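PDB 1QE0: histidine--tRNA ligase from Staphylococcus aureus, which catalyses the ATP-dependent attachment of L-histidine to tRNA(His), releasing AMP and diphosphate, and works as a homodimer of the class II aminoacyl-tRNA synthetase family. Local coordinates for residues V85-Y89 and I90-M94. Residues are numbered along the deposited sequence; the frame is centred on the assembly and turned at random.
Sequences VVRSY and IEHKM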
loop_
_atom_site.group_PDB
_atom_site.type_symbol
_atom_site.label_atom_id
_atom_site.label_comp_id
_atom_site.label_asym_id
_atom_site.label_seq_id
_atom_site.Cartn_x
_atom_site.Cartn_y
_atom_site.Cartn_z
ATOM N N VAL A 85 15.498 4.033 -1.992
ATOM C CA VAL A 85 15.357 3.332 -3.259
ATOM C C VAL A 85 16.766 3.280 -3.868
ATOM O O VAL A 85 17.179 2.251 -4.375
ATOM C CB VAL A 85 14.354 4.016 -4.226
ATOM C CG1 VAL A 85 14.449 3.401 -5.625
ATOM C CG2 VAL A 85 12.947 3.812 -3.734
ATOM N N VAL A 86 17.536 4.357 -3.745
ATOM C CA VAL A 86 18.898 4.380 -4.283
ATOM C C VAL A 86 19.815 3.420 -3.516
ATOM O O VAL A 86 20.614 2.687 -4.106
ATOM C CB VAL A 86 19.470 5.821 -4.302
ATOM C CG1 VAL A 86 20.975 5.828 -4.491
ATOM C CG2 VAL A 86 18.780 6.607 -5.402
ATOM N N ARG A 87 19.677 3.385 -2.199
ATOM C CA ARG A 87 20.500 2.496 -1.386
ATOM C C ARG A 87 20.206 1.031 -1.751
ATOM O O ARG A 87 21.103 0.188 -1.741
ATOM C CB ARG A 87 20.265 2.763 0.104
ATOM C CG ARG A 87 21.237 2.047 0.992
ATOM C CD ARG A 87 20.534 1.049 1.874
ATOM N NE ARG A 87 19.980 -0.080 1.134
ATOM C CZ ARG A 87 18.763 -0.577 1.353
ATOM N NH1 ARG A 87 17.985 -0.040 2.286
ATOM N NH2 ARG A 87 18.323 -1.619 0.664
ATOM N N SER A 88 18.959 0.732 -2.102
ATOM C CA SER A 88 18.604 -0.624 -2.494
ATOM C C SER A 88 19.101 -0.934 -3.903
ATOM O O SER A 88 19.519 -2.056 -4.189
ATOM C CB SER A 88 17.100 -0.824 -2.434
ATOM O OG SER A 88 16.804 -2.174 -2.753
ATOM N N TYR A 89 18.954 0.044 -4.793
ATOM C CA TYR A 89 19.372 -0.055 -6.184
ATOM C C TYR A 89 20.866 -0.356 -6.205
ATOM O O TYR A 89 21.330 -1.240 -6.929
ATOM C CB TYR A 89 19.052 1.270 -6.902
ATOM C CG TYR A 89 19.617 1.432 -8.287
ATOM C CD1 TYR A 89 18.804 1.330 -9.406
ATOM C CD2 TYR A 89 20.967 1.714 -8.484
ATOM C CE1 TYR A 89 19.309 1.500 -10.673
ATOM C CE2 TYR A 89 21.491 1.889 -9.772
ATOM C CZ TYR A 89 20.651 1.776 -10.851
ATOM O OH TYR A 89 21.154 1.904 -12.120
ATOM N N ILE A 90 21.623 0.359 -5.392
ATOM C CA ILE A 90 23.064 0.131 -5.339
ATOM C C ILE A 90 23.391 -1.249 -4.735
ATOM O O ILE A 90 24.002 -2.111 -5.389
ATOM C CB ILE A 90 23.785 1.252 -4.553
ATOM C CG1 ILE A 90 23.717 2.579 -5.338
ATOM C CG2 ILE A 90 25.225 0.854 -4.301
ATOM C CD1 ILE A 90 23.890 3.845 -4.507
ATOM N N GLU A 91 22.914 -1.479 -3.517
ATOM C CA GLU A 91 23.146 -2.730 -2.814
ATOM C C GLU A 91 22.785 -3.975 -3.627
ATOM O O GLU A 91 23.466 -4.983 -3.531
ATOM C CB GLU A 91 22.382 -2.717 -1.504
ATOM C CG GLU A 91 22.854 -3.766 -0.512
ATOM C CD GLU A 91 22.151 -3.672 0.833
ATOM O OE1 GLU A 91 22.820 -3.504 1.871
ATOM O OE2 GLU A 91 20.914 -3.767 0.852
ATOM N N HIS A 92 21.724 -3.910 -4.428
ATOM C CA HIS A 92 21.318 -5.061 -5.223
ATOM C C HIS A 92 21.902 -5.035 -6.616
ATOM O O HIS A 92 21.467 -5.775 -7.502
ATOM C CB HIS A 92 19.801 -5.182 -5.298
ATOM C CG HIS A 92 19.159 -5.437 -3.976
ATOM N ND1 HIS A 92 18.582 -4.431 -3.224
ATOM C CD2 HIS A 92 19.034 -6.571 -3.247
ATOM C CE1 HIS A 92 18.138 -4.938 -2.087
ATOM N NE2 HIS A 92 18.400 -6.234 -2.077
ATOM N N LYS A 93 22.857 -4.146 -6.819
ATOM C CA LYS A 93 23.510 -4.049 -8.109
ATOM C C LYS A 93 22.502 -4.069 -9.277
ATOM O O LYS A 93 22.627 -4.857 -10.223
ATOM C CB LYS A 93 24.531 -5.184 -8.205
ATOM C CG LYS A 93 25.574 -5.106 -7.087
ATOM C CD LYS A 93 26.468 -6.337 -7.044
ATOM C CE LYS A 93 27.896 -6.007 -6.573
ATOM N NZ LYS A 93 27.963 -5.390 -5.217
ATOM N N MET A 94 21.548 -3.140 -9.234
ATOM C CA MET A 94 20.508 -3.056 -10.261
ATOM C C MET A 94 21.014 -2.465 -11.571
ATOM O O MET A 94 20.445 -2.701 -12.640
ATOM C CB MET A 94 19.305 -2.263 -9.741
ATOM C CG MET A 94 18.640 -2.900 -8.541
ATOM S SD MET A 94 17.183 -2.079 -7.967
ATOM C CE MET A 94 16.778 -3.117 -6.603
#
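With CG set anti to the carbonyl carbon (chi1 -64°), the His92 ring folds back along the helix onto Ser88, while the Tyr89 ring, its CG anti to the backbone N (chi1 170°), meets the chain of Met94. His92 ND1 donates to Ser88 O at 2.7 Å, the acceptor sitting somewhat out of the imidazole plane, and the backbone N of His92 reaches the same oxygen at 2.9 Å from the opposite face of the carbonyl plane. Two bonds thus grip one carbonyl in the last turn, and the one from ND1 holds the ring against it. A weak bond also runs from His92 ND1 to Ser88 OG, whose stronger partner is Asp10 of the second subunit.

Met94 crosses Tyr89 with its CB over one ring face, offset toward the rim, in a CH-pi contact 4.0 Å from the ring centroid. Its SD lies obliquely to the ring as a Met-aromatic contact. Val86 CG1 touches Ile90 CD1 at 3.5 Å, and these two, like Tyr89, pack on Leu293 of helix 292-295. Arg87 and Glu91 run side by side, and the salt bridge from Arg87 NH2 to Glu91 OE2 is long at 3.4 Å, with guanidinium and carboxylate planes 44° apart. The arginine also pairs with Glu44 and with Asp10 of the second subunit, and Glu91 OE1 accepts from Ile4 N of that subunit, so the side of the helix that carries Arg87, Ser88 and Glu91 lies at the dimer interface.

The backbone closes with Met94 N bonded almost straight to Tyr89 O at 3.0 Å and Lys93 N to Ile90 O at 2.7 Å. With Lys93 as the positive-phi C-prime residue, this is the Schellman motif that ends helix 82-91.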